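Long-range contacts in germination-specific N-acetylmuramoyl-L-alanine amidase, Autolysin (PDB 7RAG), which probably cleaves, as a zinc-dependent amidase, the bond between N-acetylmuramic acid and L-alanine in peptidoglycan, and forms a complex with the lipoprotein GerS: residues N16-L21 against S100-F105; N92-I97 against K165-P170; K137-E142 against W199-G204; K144-K149 against Q194-W199. One frame throughout, in Å; residues are numbered along the deposited sequence.

Contact 1 of 4, residues N16-L21 against S100-F105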
loop_
_atom_site.group_PDB
_atom_site.type_symbol
_atom_site.label_atom_id
_atom_site.label_comp_id
_atom_site.label_asym_id
_atom_site.label_seq_id
_atom_site.Cartn_x
_atom_site.Cartn_y
_atom_site.Cartn_z
ATOM N N ASN B 16 7.613 5.084 -20.322
ATOM C CA ASN B 16 7.271 5.181 -21.749
ATOM C C ASN B 16 8.087 4.209 -22.587
ATOM O O ASN B 16 9.072 4.579 -23.199
ATOM C CB ASN B 16 7.504 6.594 -22.276
ATOM C CG ASN B 16 6.487 7.580 -21.751
ATOM O OD1 ASN B 16 5.554 7.201 -21.026
ATOM N ND2 ASN B 16 6.656 8.859 -22.114
ATOM N N LYS B 17 7.665 2.960 -22.609
ATOM C CA LYS B 17 8.408 1.906 -23.263
ATOM C C LYS B 17 7.759 1.557 -24.595
ATOM O O LYS B 17 6.559 1.779 -24.802
ATOM C CB LYS B 17 8.472 0.685 -22.362
ATOM C CG LYS B 17 9.296 0.934 -21.137
ATOM C CD LYS B 17 10.743 1.213 -21.534
ATOM C CE LYS B 17 11.722 0.765 -20.456
ATOM N NZ LYS B 17 13.082 0.458 -21.022
ATOM N N THR B 18 8.584 1.056 -25.512
ATOM C CA THR B 18 8.124 0.493 -26.764
ATOM C C THR B 18 8.555 -0.965 -26.790
ATOM O O THR B 18 9.734 -1.271 -26.577
ATOM C CB THR B 18 8.675 1.277 -27.958
ATOM O OG1 THR B 18 8.233 2.640 -27.858
ATOM C CG2 THR B 18 8.149 0.707 -29.286
ATOM N N ILE B 19 7.589 -1.856 -27.019
ATOM C CA ILE B 19 7.740 -3.293 -26.830
ATOM C C ILE B 19 7.371 -4.005 -28.124
ATOM O O ILE B 19 6.313 -3.737 -28.702
ATOM C CB ILE B 19 6.862 -3.778 -25.668
ATOM C CG1 ILE B 19 7.191 -2.957 -24.427
ATOM C CG2 ILE B 19 7.094 -5.248 -25.400
ATOM C CD1 ILE B 19 6.881 -3.644 -23.143
ATOM N N ILE B 20 8.233 -4.911 -28.578
ATOM C CA ILE B 20 7.933 -5.734 -29.743
ATOM C C ILE B 20 7.306 -7.024 -29.252
ATOM O O ILE B 20 7.919 -7.746 -28.454
ATOM C CB ILE B 20 9.184 -6.036 -30.586
ATOM C CG1 ILE B 20 9.846 -4.751 -31.062
ATOM C CG2 ILE B 20 8.790 -6.848 -31.803
ATOM C CD1 ILE B 20 11.381 -4.906 -31.283
ATOM N N LEU B 21 6.081 -7.295 -29.728
ATOM C CA LEU B 21 5.397 -8.569 -29.543
ATOM C C LEU B 21 5.341 -9.328 -30.866
ATOM O O LEU B 21 4.856 -8.795 -31.868
ATOM C CB LEU B 21 3.986 -8.363 -29.003
ATOM C CG LEU B 21 3.858 -7.461 -27.775
ATOM C CD1 LEU B 21 2.367 -7.376 -27.366
ATOM C CD2 LEU B 21 4.757 -7.895 -26.598
ATOM N N SER B 100 13.494 -0.809 -35.177
ATOM C CA SER B 100 12.397 -0.283 -34.379
ATOM C C SER B 100 12.805 0.729 -33.319
ATOM O O SER B 100 11.980 1.572 -32.964
ATOM C CB SER B 100 11.667 -1.426 -33.690
ATOM O OG SER B 100 10.953 -2.167 -34.652
ATOM N N ASN B 101 14.032 0.678 -32.799
ATOM C CA ASN B 101 14.394 1.439 -31.589
ATOM C C ASN B 101 13.443 1.117 -30.441
ATOM O O ASN B 101 13.001 1.994 -29.699
ATOM C CB ASN B 101 14.431 2.953 -31.839
ATOM C CG ASN B 101 15.612 3.371 -32.664
ATOM O OD1 ASN B 101 15.461 3.963 -33.733
ATOM N ND2 ASN B 101 16.808 3.051 -32.182
ATOM N N ALA B 102 13.090 -0.149 -30.324
ATOM C CA ALA B 102 12.263 -0.596 -29.221
ATOM C C ALA B 102 13.111 -0.793 -27.960
ATOM O O ALA B 102 14.349 -0.794 -27.988
ATOM C CB ALA B 102 11.548 -1.888 -29.597
ATOM N N ASN B 103 12.427 -0.949 -26.834
ATOM C CA ASN B 103 13.090 -1.236 -25.578
ATOM C C ASN B 103 13.128 -2.722 -25.266
ATOM O O ASN B 103 13.936 -3.145 -24.448
ATOM C CB ASN B 103 12.398 -0.479 -24.438
ATOM C CG ASN B 103 12.347 1.015 -24.689
ATOM O OD1 ASN B 103 11.351 1.544 -25.173
ATOM N ND2 ASN B 103 13.437 1.697 -24.400
HETATM N N MSE B 104 12.310 -3.533 -25.922
HETATM C CA MSE B 104 12.151 -4.920 -25.500
HETATM C C MSE B 104 11.469 -5.746 -26.578
HETATM O O MSE B 104 10.682 -5.225 -27.354
HETATM C CB MSE B 104 11.353 -4.963 -24.201
HETATM C CG MSE B 104 11.012 -6.340 -23.710
HETATM SE SE MSE B 104 9.786 -6.214 -22.197
HETATM C CE MSE B 104 10.922 -5.225 -20.888
ATOM N N PHE B 105 11.793 -7.029 -26.635
ATOM C CA PHE B 105 11.241 -7.941 -27.621
ATOM C C PHE B 105 10.708 -9.180 -26.920
ATOM O O PHE B 105 11.456 -9.847 -26.193
ATOM C CB PHE B 105 12.297 -8.344 -28.641
ATOM C CG PHE B 105 11.856 -9.451 -29.551
ATOM C CD1 PHE B 105 10.970 -9.200 -30.583
ATOM C CD2 PHE B 105 12.327 -10.744 -29.378
ATOM C CE1 PHE B 105 10.555 -10.221 -31.428
ATOM C CE2 PHE B 105 11.918 -11.771 -30.214
ATOM C CZ PHE B 105 11.034 -11.512 -31.236
#
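Asn103 folds its side chain back onto the start of strand 18-23, and its carboxamide fits against the bent chain of Lys17. The two side chains cross at about a right angle, with Lys17 CD 3.5 Å from Asn103 CG. Asn103 OD1 takes the N-H of Thr18 on an in-plane lone pair at 2.8 Å, while Asn103 N returns a bond of 2.7 Å to Thr18 O; this pair pins the loop before the parallel pairing begins. Two residues on, Ile20 N reaches Met104 O at 2.8 Å, almost straight (177°). Ile20 is the main bump, filling the recess between Ala102 CB and the Phe105 ring edge. Its CG1 stands beside the backbone N (chi1 -58°), and Ile20 CD1 lies 3.5 Å from Ala102 CB, with Ser100 CB behind at 4.2 Å. Ile20 CG2, on the ring side, lies in the ring plane, 3.4 Å from Phe105 CD1. On the opposite face of the sheet, Ile19 and the selenomethionine at Met104 lie side by side, pointing the same way. Both rest on Ile205 of helix 191-211, whereas Ile20 and Phe105 share Ile169 from a loop; strand 62-65 pairs with strand 18-23 along its other edge.

Contact 2 of 4, residues N92-I97 against K165-P170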
loop_
_atom_site.group_PDB
_atom_site.type_symbol
_atom_site.label_atom_id
_atom_site.label_comp_id
_atom_site.label_asym_id
_atom_site.label_seq_id
_atom_site.Cartn_x
_atom_site.Cartn_y
_atom_site.Cartn_z
ATOM N N ASN B 92 12.478 -10.963 -42.042
ATOM C CA ASN B 92 11.667 -9.755 -41.964
ATOM C C ASN B 92 11.352 -9.376 -40.514
ATOM O O ASN B 92 11.435 -8.194 -40.142
ATOM C CB ASN B 92 10.398 -9.947 -42.783
ATOM C CG ASN B 92 10.667 -9.851 -44.291
ATOM O OD1 ASN B 92 11.371 -8.955 -44.745
ATOM N ND2 ASN B 92 10.118 -10.789 -45.060
ATOM N N ARG B 93 10.997 -10.369 -39.684
ATOM C CA ARG B 93 10.845 -10.126 -38.250
ATOM C C ARG B 93 12.137 -9.582 -37.638
ATOM O O ARG B 93 12.110 -8.659 -36.809
ATOM C CB ARG B 93 10.417 -11.414 -37.565
ATOM C CG ARG B 93 9.223 -12.026 -38.235
ATOM C CD ARG B 93 8.529 -13.081 -37.402
ATOM N NE ARG B 93 7.353 -13.540 -38.131
ATOM C CZ ARG B 93 6.262 -14.087 -37.594
ATOM N NH1 ARG B 93 6.153 -14.260 -36.281
ATOM N NH2 ARG B 93 5.264 -14.457 -38.385
ATOM N N LYS B 94 13.286 -10.122 -38.053
ATOM C CA LYS B 94 14.546 -9.606 -37.538
ATOM C C LYS B 94 14.726 -8.138 -37.896
ATOM O O LYS B 94 15.241 -7.359 -37.086
ATOM C CB LYS B 94 15.723 -10.423 -38.063
ATOM C CG LYS B 94 16.992 -10.232 -37.241
ATOM C CD LYS B 94 16.800 -10.849 -35.858
ATOM C CE LYS B 94 17.971 -10.580 -34.953
ATOM N NZ LYS B 94 17.824 -11.305 -33.673
ATOM N N GLU B 95 14.336 -7.744 -39.114
ATOM C CA GLU B 95 14.510 -6.345 -39.509
ATOM C C GLU B 95 13.575 -5.437 -38.714
ATOM O O GLU B 95 13.933 -4.297 -38.380
ATOM C CB GLU B 95 14.289 -6.168 -41.008
ATOM N N ILE B 96 12.373 -5.926 -38.412
ATOM C CA ILE B 96 11.477 -5.161 -37.553
ATOM C C ILE B 96 12.126 -4.929 -36.197
ATOM O O ILE B 96 12.045 -3.832 -35.639
ATOM C CB ILE B 96 10.120 -5.864 -37.431
ATOM C CG1 ILE B 96 9.412 -5.824 -38.776
ATOM C CG2 ILE B 96 9.270 -5.220 -36.336
ATOM C CD1 ILE B 96 8.147 -6.609 -38.804
ATOM N N ILE B 97 12.815 -5.945 -35.666
ATOM C CA ILE B 97 13.535 -5.760 -34.405
ATOM C C ILE B 97 14.655 -4.747 -34.579
ATOM O O ILE B 97 14.841 -3.849 -33.750
ATOM C CB ILE B 97 14.083 -7.100 -33.877
ATOM C CG1 ILE B 97 12.954 -8.104 -33.629
ATOM C CG2 ILE B 97 14.840 -6.897 -32.570
ATOM C CD1 ILE B 97 13.466 -9.452 -33.173
ATOM N N LYS B 165 18.976 -13.724 -30.900
ATOM C CA LYS B 165 20.406 -13.459 -30.974
ATOM C C LYS B 165 20.672 -11.980 -31.239
ATOM O O LYS B 165 20.050 -11.381 -32.121
ATOM C CB LYS B 165 21.050 -14.284 -32.083
ATOM C CG LYS B 165 20.819 -15.770 -32.031
ATOM C CD LYS B 165 21.782 -16.495 -32.999
ATOM C CE LYS B 165 21.322 -17.937 -33.279
ATOM N NZ LYS B 165 22.030 -18.636 -34.411
ATOM N N ASP B 166 21.576 -11.391 -30.447
ATOM C CA ASP B 166 22.258 -10.131 -30.761
ATOM C C ASP B 166 21.297 -8.982 -31.073
ATOM O O ASP B 166 21.419 -8.299 -32.089
ATOM C CB ASP B 166 23.223 -10.347 -31.916
ATOM C CG ASP B 166 24.302 -11.335 -31.577
ATOM O OD1 ASP B 166 24.839 -11.258 -30.448
ATOM O OD2 ASP B 166 24.622 -12.186 -32.439
ATOM N N ASN B 167 20.369 -8.738 -30.153
ATOM C CA ASN B 167 19.337 -7.744 -30.400
ATOM C C ASN B 167 19.612 -6.377 -29.796
ATOM O O ASN B 167 18.963 -5.406 -30.215
ATOM C CB ASN B 167 17.992 -8.221 -29.861
ATOM C CG ASN B 167 17.366 -9.245 -30.734
ATOM O OD1 ASN B 167 17.639 -9.316 -31.940
ATOM N ND2 ASN B 167 16.512 -10.062 -30.140
ATOM N N ASN B 168 20.507 -6.280 -28.806
ATOM C CA ASN B 168 20.806 -5.060 -28.060
ATOM C C ASN B 168 19.677 -4.621 -27.154
ATOM O O ASN B 168 19.795 -3.571 -26.522
ATOM C CB ASN B 168 21.168 -3.868 -28.965
ATOM C CG ASN B 168 22.422 -4.115 -29.784
ATOM O OD1 ASN B 168 23.457 -4.509 -29.245
ATOM N ND2 ASN B 168 22.326 -3.910 -31.103
ATOM N N ILE B 169 18.585 -5.370 -27.068
ATOM C CA ILE B 169 17.525 -5.059 -26.112
ATOM C C ILE B 169 17.123 -6.342 -25.400
ATOM O O ILE B 169 17.427 -7.443 -25.871
ATOM C CB ILE B 169 16.304 -4.416 -26.803
ATOM C CG1 ILE B 169 15.874 -5.246 -28.020
ATOM C CG2 ILE B 169 16.620 -2.955 -27.157
ATOM C CD1 ILE B 169 14.520 -4.845 -28.586
ATOM N N PRO B 170 16.478 -6.229 -24.238
ATOM C CA PRO B 170 16.061 -7.449 -23.532
ATOM C C PRO B 170 15.090 -8.265 -24.380
ATOM O O PRO B 170 14.079 -7.759 -24.872
ATOM C CB PRO B 170 15.407 -6.910 -22.250
ATOM C CG PRO B 170 16.022 -5.589 -22.066
ATOM C CD PRO B 170 16.233 -5.028 -23.420
#
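Lys94 reaches from helix 82-99 to the loop between strands 156-158 and 171-178, and its ammonium group is gripped by several carbonyl oxygens. This is a helix-to-loop contact at the surface of the amidase's α/β fold, which is built round a mixed sheet. Lys165 comes first along the loop: its backbone O accepts a bond from Lys94 NZ at 2.7 Å, with the nitrogen in the carbonyl plane. Asp166 then turns the chain with positive phi (55°), bringing Asn167 round to face the helix. Asn167 OD1 takes a second bond from Lys94 NZ, 2.6 Å long, with the donor tilted 23° from the amide plane. The two acceptors lie only 3.2 Å apart, Lys165 O to Asn167 OD1, and the positive charge between them probably offsets their repulsion. Tyr162 adds a further acceptor through its O and a cation-pi contact through its ring. Asn167 ND2 is tied to Leu163 O and Ser171 OG, which fixes how the amide is turned. After Asn168, also with positive phi, Ile169 points back toward the helix, and both it and Ile97 touch Phe105 of strand 104-111. Ile97 CG2 is set anti to its backbone N; it lies 3.8 Å from Asn167 OD1 and, more loosely, 4.5 Å from Ile169 CD1.

Contact 3 of 4, residues K137-E142 against W199-G204. With EDO (1,2-ethanediol), chain D.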
loop_
_atom_site.group_PDB
_atom_site.type_symbol
_atom_site.label_atom_id
_atom_site.label_comp_id
_atom_site.label_asym_id
_atom_site.label_seq_id
_atom_site.Cartn_x
_atom_site.Cartn_y
_atom_site.Cartn_z
ATOM N N LYS B 137 13.119 -14.299 -15.934
ATOM C CA LYS B 137 12.803 -14.751 -14.581
ATOM C C LYS B 137 11.547 -14.065 -14.055
ATOM O O LYS B 137 10.699 -14.709 -13.429
ATOM C CB LYS B 137 13.982 -14.492 -13.641
ATOM C CG LYS B 137 15.182 -15.407 -13.828
ATOM C CD LYS B 137 16.223 -15.144 -12.739
ATOM C CE LYS B 137 17.407 -16.086 -12.830
ATOM N NZ LYS B 137 18.327 -15.987 -11.632
ATOM N N CYS B 138 11.415 -12.756 -14.292
ATOM C CA CYS B 138 10.198 -12.054 -13.872
ATOM C C CYS B 138 8.955 -12.678 -14.501
ATOM O O CYS B 138 7.950 -12.945 -13.820
ATOM C CB CYS B 138 10.280 -10.571 -14.238
ATOM S SG CYS B 138 11.464 -9.624 -13.266
ATOM N N ILE B 139 9.019 -12.942 -15.803
ATOM C CA ILE B 139 7.859 -13.499 -16.482
ATOM C C ILE B 139 7.587 -14.925 -16.011
ATOM O O ILE B 139 6.433 -15.309 -15.815
ATOM C CB ILE B 139 8.049 -13.408 -18.000
ATOM C CG1 ILE B 139 7.990 -11.946 -18.407
ATOM C CG2 ILE B 139 7.023 -14.247 -18.699
ATOM C CD1 ILE B 139 8.567 -11.680 -19.751
ATOM N N GLN B 140 8.634 -15.728 -15.809
ATOM C CA GLN B 140 8.424 -17.102 -15.357
ATOM C C GLN B 140 7.812 -17.139 -13.964
ATOM O O GLN B 140 6.913 -17.948 -13.695
ATOM C CB GLN B 140 9.737 -17.882 -15.382
ATOM C CG GLN B 140 9.556 -19.375 -15.205
ATOM C CD GLN B 140 8.776 -20.015 -16.330
ATOM O OE1 GLN B 140 9.058 -19.778 -17.503
ATOM N NE2 GLN B 140 7.788 -20.831 -15.982
ATOM N N GLU B 141 8.273 -16.265 -13.066
ATOM C CA GLU B 141 7.660 -16.156 -11.743
ATOM C C GLU B 141 6.177 -15.798 -11.839
ATOM O O GLU B 141 5.343 -16.382 -11.135
ATOM C CB GLU B 141 8.401 -15.114 -10.905
ATOM C CG GLU B 141 9.464 -15.667 -9.985
ATOM C CD GLU B 141 10.632 -14.707 -9.836
ATOM O OE1 GLU B 141 10.448 -13.510 -10.190
ATOM O OE2 GLU B 141 11.731 -15.151 -9.394
ATOM N N GLU B 142 5.821 -14.836 -12.705
ATOM C CA GLU B 142 4.401 -14.505 -12.845
ATOM C C GLU B 142 3.610 -15.631 -13.507
ATOM O O GLU B 142 2.449 -15.857 -13.161
ATOM C CB GLU B 142 4.215 -13.213 -13.621
ATOM C CG GLU B 142 4.813 -12.035 -12.931
ATOM C CD GLU B 142 4.430 -11.969 -11.481
ATOM O OE1 GLU B 142 3.219 -11.887 -11.196
ATOM O OE2 GLU B 142 5.343 -12.012 -10.621
ATOM N N TRP B 199 -2.031 -11.683 -18.936
ATOM C CA TRP B 199 -1.897 -10.983 -17.667
ATOM C C TRP B 199 -0.594 -11.346 -16.959
ATOM O O TRP B 199 0.125 -10.462 -16.466
ATOM C CB TRP B 199 -3.088 -11.306 -16.774
ATOM C CG TRP B 199 -2.981 -10.632 -15.487
ATOM C CD1 TRP B 199 -2.611 -11.186 -14.298
ATOM C CD2 TRP B 199 -3.181 -9.238 -15.241
ATOM N NE1 TRP B 199 -2.587 -10.225 -13.326
ATOM C CE2 TRP B 199 -2.934 -9.019 -13.879
ATOM C CE3 TRP B 199 -3.558 -8.157 -16.043
ATOM C CZ2 TRP B 199 -3.048 -7.764 -13.299
ATOM C CZ3 TRP B 199 -3.675 -6.915 -15.469
ATOM C CH2 TRP B 199 -3.421 -6.726 -14.110
ATOM N N ALA B 200 -0.261 -12.637 -16.906
ATOM C CA ALA B 200 0.986 -13.031 -16.252
ATOM C C ALA B 200 2.197 -12.400 -16.946
ATOM O O ALA B 200 3.095 -11.857 -16.289
ATOM C CB ALA B 200 1.106 -14.552 -16.216
ATOM N N ILE B 201 2.224 -12.438 -18.283
ATOM C CA ILE B 201 3.366 -11.878 -19.005
ATOM C C ILE B 201 3.451 -10.374 -18.780
ATOM O O ILE B 201 4.543 -9.811 -18.582
ATOM C CB ILE B 201 3.295 -12.205 -20.505
ATOM C CG1 ILE B 201 3.070 -13.707 -20.720
ATOM C CG2 ILE B 201 4.590 -11.720 -21.175
ATOM C CD1 ILE B 201 3.022 -14.139 -22.184
ATOM N N TYR B 202 2.304 -9.702 -18.821
ATOM C CA TYR B 202 2.261 -8.259 -18.634
ATOM C C TYR B 202 2.771 -7.878 -17.254
ATOM O O TYR B 202 3.570 -6.940 -17.112
ATOM C CB TYR B 202 0.828 -7.778 -18.861
ATOM C CG TYR B 202 0.472 -6.427 -18.298
ATOM C CD1 TYR B 202 0.970 -5.250 -18.862
ATOM C CD2 TYR B 202 -0.404 -6.322 -17.221
ATOM C CE1 TYR B 202 0.620 -4.008 -18.350
ATOM C CE2 TYR B 202 -0.753 -5.095 -16.693
ATOM C CZ TYR B 202 -0.241 -3.942 -17.265
ATOM O OH TYR B 202 -0.606 -2.731 -16.737
ATOM N N ILE B 203 2.356 -8.622 -16.226
ATOM C CA ILE B 203 2.845 -8.337 -14.883
ATOM C C ILE B 203 4.343 -8.602 -14.799
ATOM O O ILE B 203 5.081 -7.839 -14.171
ATOM C CB ILE B 203 2.046 -9.135 -13.836
ATOM C CG1 ILE B 203 0.632 -8.555 -13.720
ATOM C CG2 ILE B 203 2.707 -9.078 -12.480
ATOM C CD1 ILE B 203 0.623 -7.054 -13.494
ATOM N N GLY B 204 4.826 -9.672 -15.434
ATOM C CA GLY B 204 6.256 -9.933 -15.396
ATOM C C GLY B 204 7.061 -8.795 -15.995
ATOM O O GLY B 204 8.032 -8.321 -15.400
HETATM C C1 EDO D . -5.221 -2.013 -18.056
HETATM O O1 EDO D . -4.899 -1.058 -17.021
HETATM C C2 EDO D . -4.201 -3.124 -17.994
HETATM O O2 EDO D . -3.460 -2.907 -16.772
#
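Glu142 carries CG beside its backbone N (chi1 -63°) and bends again at chi2 (-48°), crossing the flank of Ile203 with its carboxylate end. The torsions of Ile203 set CG2 anti to the backbone N, 3.1 Å from Glu142 OE1, a close van der Waals approach and not a bond; the polar partner of that oxygen is Arg145 NH2, in a salt bridge. At Gly204 the axes of segments 137-142 and 199-204 approach to 7.7 Å, their directions 140° apart. The bare CA of Gly204 lies 4.0 Å from Ile139 CG1 and 4.1 Å from Ile139 CA, so backbone packs directly on backbone. Glu142 CG packs on Gly204 N at 3.4 Å, and Cys138 CB lies the same distance from Gly204 O. At the other end of the contact, Glu142 CB rests 3.2 Å from Ala200 O. On the side toward the sheet, Ile139 CD1 and Ile201 CG2 meet at 4.2 Å, and both residues reach Ile174 of strand 171-178. Helices 130-147 and 191-211 thus pack side by side on the sheet, with helix 41-58 beyond, touching Ile201 and Tyr202.

Contact 4 of 4, residues K144-K149 against Q194-W199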
loop_
_atom_site.group_PDB
_atom_site.type_symbol
_atom_site.label_atom_id
_atom_site.label_comp_id
_atom_site.label_asym_id
_atom_site.label_seq_id
_atom_site.Cartn_x
_atom_site.Cartn_y
_atom_site.Cartn_z
ATOM N N LYS B 144 4.144 -18.785 -13.150
ATOM C CA LYS B 144 3.901 -19.688 -12.029
ATOM C C LYS B 144 2.800 -19.163 -11.113
ATOM O O LYS B 144 1.829 -19.869 -10.830
ATOM C CB LYS B 144 5.191 -19.895 -11.231
ATOM C CG LYS B 144 5.093 -20.964 -10.151
ATOM C CD LYS B 144 6.270 -20.908 -9.174
ATOM C CE LYS B 144 6.041 -21.828 -7.967
ATOM N NZ LYS B 144 6.908 -21.530 -6.766
ATOM N N ARG B 145 2.931 -17.921 -10.635
ATOM C CA ARG B 145 2.031 -17.453 -9.579
ATOM C C ARG B 145 0.612 -17.290 -10.089
ATOM O O ARG B 145 -0.344 -17.622 -9.383
ATOM C CB ARG B 145 2.514 -16.130 -8.989
ATOM C CG ARG B 145 1.575 -15.549 -7.937
ATOM C CD ARG B 145 1.975 -14.124 -7.530
ATOM N NE ARG B 145 1.953 -13.185 -8.653
ATOM C CZ ARG B 145 0.876 -12.498 -9.041
ATOM N NH1 ARG B 145 -0.271 -12.634 -8.401
ATOM N NH2 ARG B 145 0.934 -11.669 -10.068
ATOM N N VAL B 146 0.454 -16.778 -11.307
ATOM C CA VAL B 146 -0.856 -16.451 -11.847
ATOM C C VAL B 146 -1.495 -17.648 -12.534
ATOM O O VAL B 146 -2.684 -17.910 -12.353
ATOM C CB VAL B 146 -0.717 -15.256 -12.813
ATOM C CG1 VAL B 146 -2.031 -14.970 -13.485
ATOM C CG2 VAL B 146 -0.206 -14.030 -12.070
ATOM N N VAL B 147 -0.743 -18.388 -13.337
ATOM C CA VAL B 147 -1.364 -19.386 -14.198
ATOM C C VAL B 147 -1.400 -20.760 -13.542
ATOM O O VAL B 147 -2.395 -21.480 -13.643
ATOM C CB VAL B 147 -0.626 -19.426 -15.549
ATOM C CG1 VAL B 147 -0.996 -20.684 -16.315
ATOM C CG2 VAL B 147 -0.941 -18.167 -16.355
ATOM N N ASP B 148 -0.322 -21.178 -12.892
ATOM C CA ASP B 148 -0.256 -22.552 -12.412
ATOM C C ASP B 148 0.824 -22.627 -11.330
ATOM O O ASP B 148 2.017 -22.664 -11.651
ATOM C CB ASP B 148 0.035 -23.477 -13.580
ATOM C CG ASP B 148 0.197 -24.910 -13.171
ATOM O OD1 ASP B 148 -0.228 -25.262 -12.050
ATOM O OD2 ASP B 148 0.746 -25.685 -13.985
ATOM N N LYS B 149 0.398 -22.690 -10.065
ATOM C CA LYS B 149 1.379 -22.766 -8.992
ATOM C C LYS B 149 2.119 -24.091 -9.001
ATOM O O LYS B 149 3.187 -24.199 -8.389
ATOM C CB LYS B 149 0.707 -22.543 -7.644
ATOM C CG LYS B 149 0.263 -21.114 -7.441
ATOM C CD LYS B 149 -0.450 -20.942 -6.111
ATOM C CE LYS B 149 -0.920 -19.505 -5.954
ATOM N NZ LYS B 149 0.207 -18.576 -6.179
ATOM N N GLN B 194 -6.219 -17.765 -22.176
ATOM C CA GLN B 194 -5.303 -16.922 -22.930
ATOM C C GLN B 194 -5.145 -15.561 -22.272
ATOM O O GLN B 194 -4.030 -15.026 -22.196
ATOM C CB GLN B 194 -5.793 -16.774 -24.363
ATOM C CG GLN B 194 -5.923 -18.102 -25.096
ATOM C CD GLN B 194 -6.576 -17.933 -26.452
ATOM O OE1 GLN B 194 -7.114 -16.871 -26.754
ATOM N NE2 GLN B 194 -6.521 -18.974 -27.280
ATOM N N GLU B 195 -6.244 -14.991 -21.770
ATOM C CA GLU B 195 -6.144 -13.698 -21.094
ATOM C C GLU B 195 -5.342 -13.801 -19.803
ATOM O O GLU B 195 -4.579 -12.889 -19.466
ATOM C CB GLU B 195 -7.530 -13.127 -20.826
ATOM C CG GLU B 195 -8.268 -12.761 -22.082
ATOM C CD GLU B 195 -9.683 -12.264 -21.823
ATOM O OE1 GLU B 195 -10.120 -12.242 -20.647
ATOM O OE2 GLU B 195 -10.359 -11.877 -22.802
ATOM N N LYS B 196 -5.510 -14.901 -19.066
ATOM C CA LYS B 196 -4.717 -15.115 -17.856
ATOM C C LYS B 196 -3.219 -15.116 -18.170
ATOM O O LYS B 196 -2.416 -14.485 -17.464
ATOM C CB LYS B 196 -5.148 -16.434 -17.219
ATOM C CG LYS B 196 -4.890 -16.582 -15.736
ATOM C CD LYS B 196 -5.929 -17.540 -15.116
ATOM C CE LYS B 196 -5.762 -17.669 -13.593
ATOM N NZ LYS B 196 -6.854 -18.475 -12.962
ATOM N N ILE B 197 -2.828 -15.820 -19.236
ATOM C CA ILE B 197 -1.420 -15.869 -19.631
ATOM C C ILE B 197 -0.920 -14.481 -20.007
ATOM O O ILE B 197 0.182 -14.064 -19.623
ATOM C CB ILE B 197 -1.227 -16.852 -20.797
ATOM C CG1 ILE B 197 -1.372 -18.285 -20.304
ATOM C CG2 ILE B 197 0.127 -16.590 -21.502
ATOM C CD1 ILE B 197 -1.455 -19.274 -21.407
ATOM N N ALA B 198 -1.715 -13.752 -20.794
ATOM C CA ALA B 198 -1.310 -12.402 -21.149
ATOM C C ALA B 198 -1.116 -11.560 -19.897
ATOM O O ALA B 198 -0.135 -10.824 -19.785
ATOM C CB ALA B 198 -2.335 -11.770 -22.087
ATOM N N TRP B 199 -2.031 -11.683 -18.936
ATOM C CA TRP B 199 -1.897 -10.983 -17.667
ATOM C C TRP B 199 -0.594 -11.346 -16.959
ATOM O O TRP B 199 0.125 -10.462 -16.466
ATOM C CB TRP B 199 -3.088 -11.306 -16.774
ATOM C CG TRP B 199 -2.981 -10.632 -15.487
ATOM C CD1 TRP B 199 -2.611 -11.186 -14.298
ATOM C CD2 TRP B 199 -3.181 -9.238 -15.241
ATOM N NE1 TRP B 199 -2.587 -10.225 -13.326
ATOM C CE2 TRP B 199 -2.934 -9.019 -13.879
ATOM C CE3 TRP B 199 -3.558 -8.157 -16.043
ATOM C CZ2 TRP B 199 -3.048 -7.764 -13.299
ATOM C CZ3 TRP B 199 -3.675 -6.915 -15.469
ATOM C CH2 TRP B 199 -3.421 -6.726 -14.110
#
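Val146 and Val147 lie in the wider pi-type turn 144-147, toward the C-terminal part of helix 130-147, and they face the regular helical segment 194-199. The backbones are nearest at Val147 and Ile197, whose CA atoms are 6.5 Å apart. Val146 CG1, anti to the backbone N (chi1 175°), comes to the edge of the Trp199 indole in the ring plane, 3.9 Å from CD1, and also touches Lys196 CG at 4.0 Å. This is helix-helix packing in the α/β amidase fold, continuing the pairing of helices 130-147 and 191-211 where the lipoprotein chain also packs against both helices. Trp199 NE1 bonds to Asp85 of the lipoprotein chain, which also forms a salt bridge with Arg145. Lys196 runs extended past Val146, placing CE 3.3 Å from Val146 O. Next to it, Val147 and Ile197 cross obliquely, with Val147 CG2 lying 4.0 Å from Ile197 CG1.

From the N terminus, contact 1 closes the first loop, pairing strand 18-23 with strand 104-111 after the chain has passed through helices 41-58 and 82-99. Contact 2 opens inside that loop, on helix 82-99, and closes beyond it at 165-170, so the two cross; they also touch, through Phe105 against Ile97 and Pro170. Contacts 3 and 4 follow contact 1 in series. Both open within the loop of contact 2 and close after it, so each crosses it, and contact 4 nests inside contact 3. They share Trp199 and join the same helices, 130-147 and 191-211. Contacts 2 and 4 lie on opposite sides of the chain's centre, about 26 Å apart between centres.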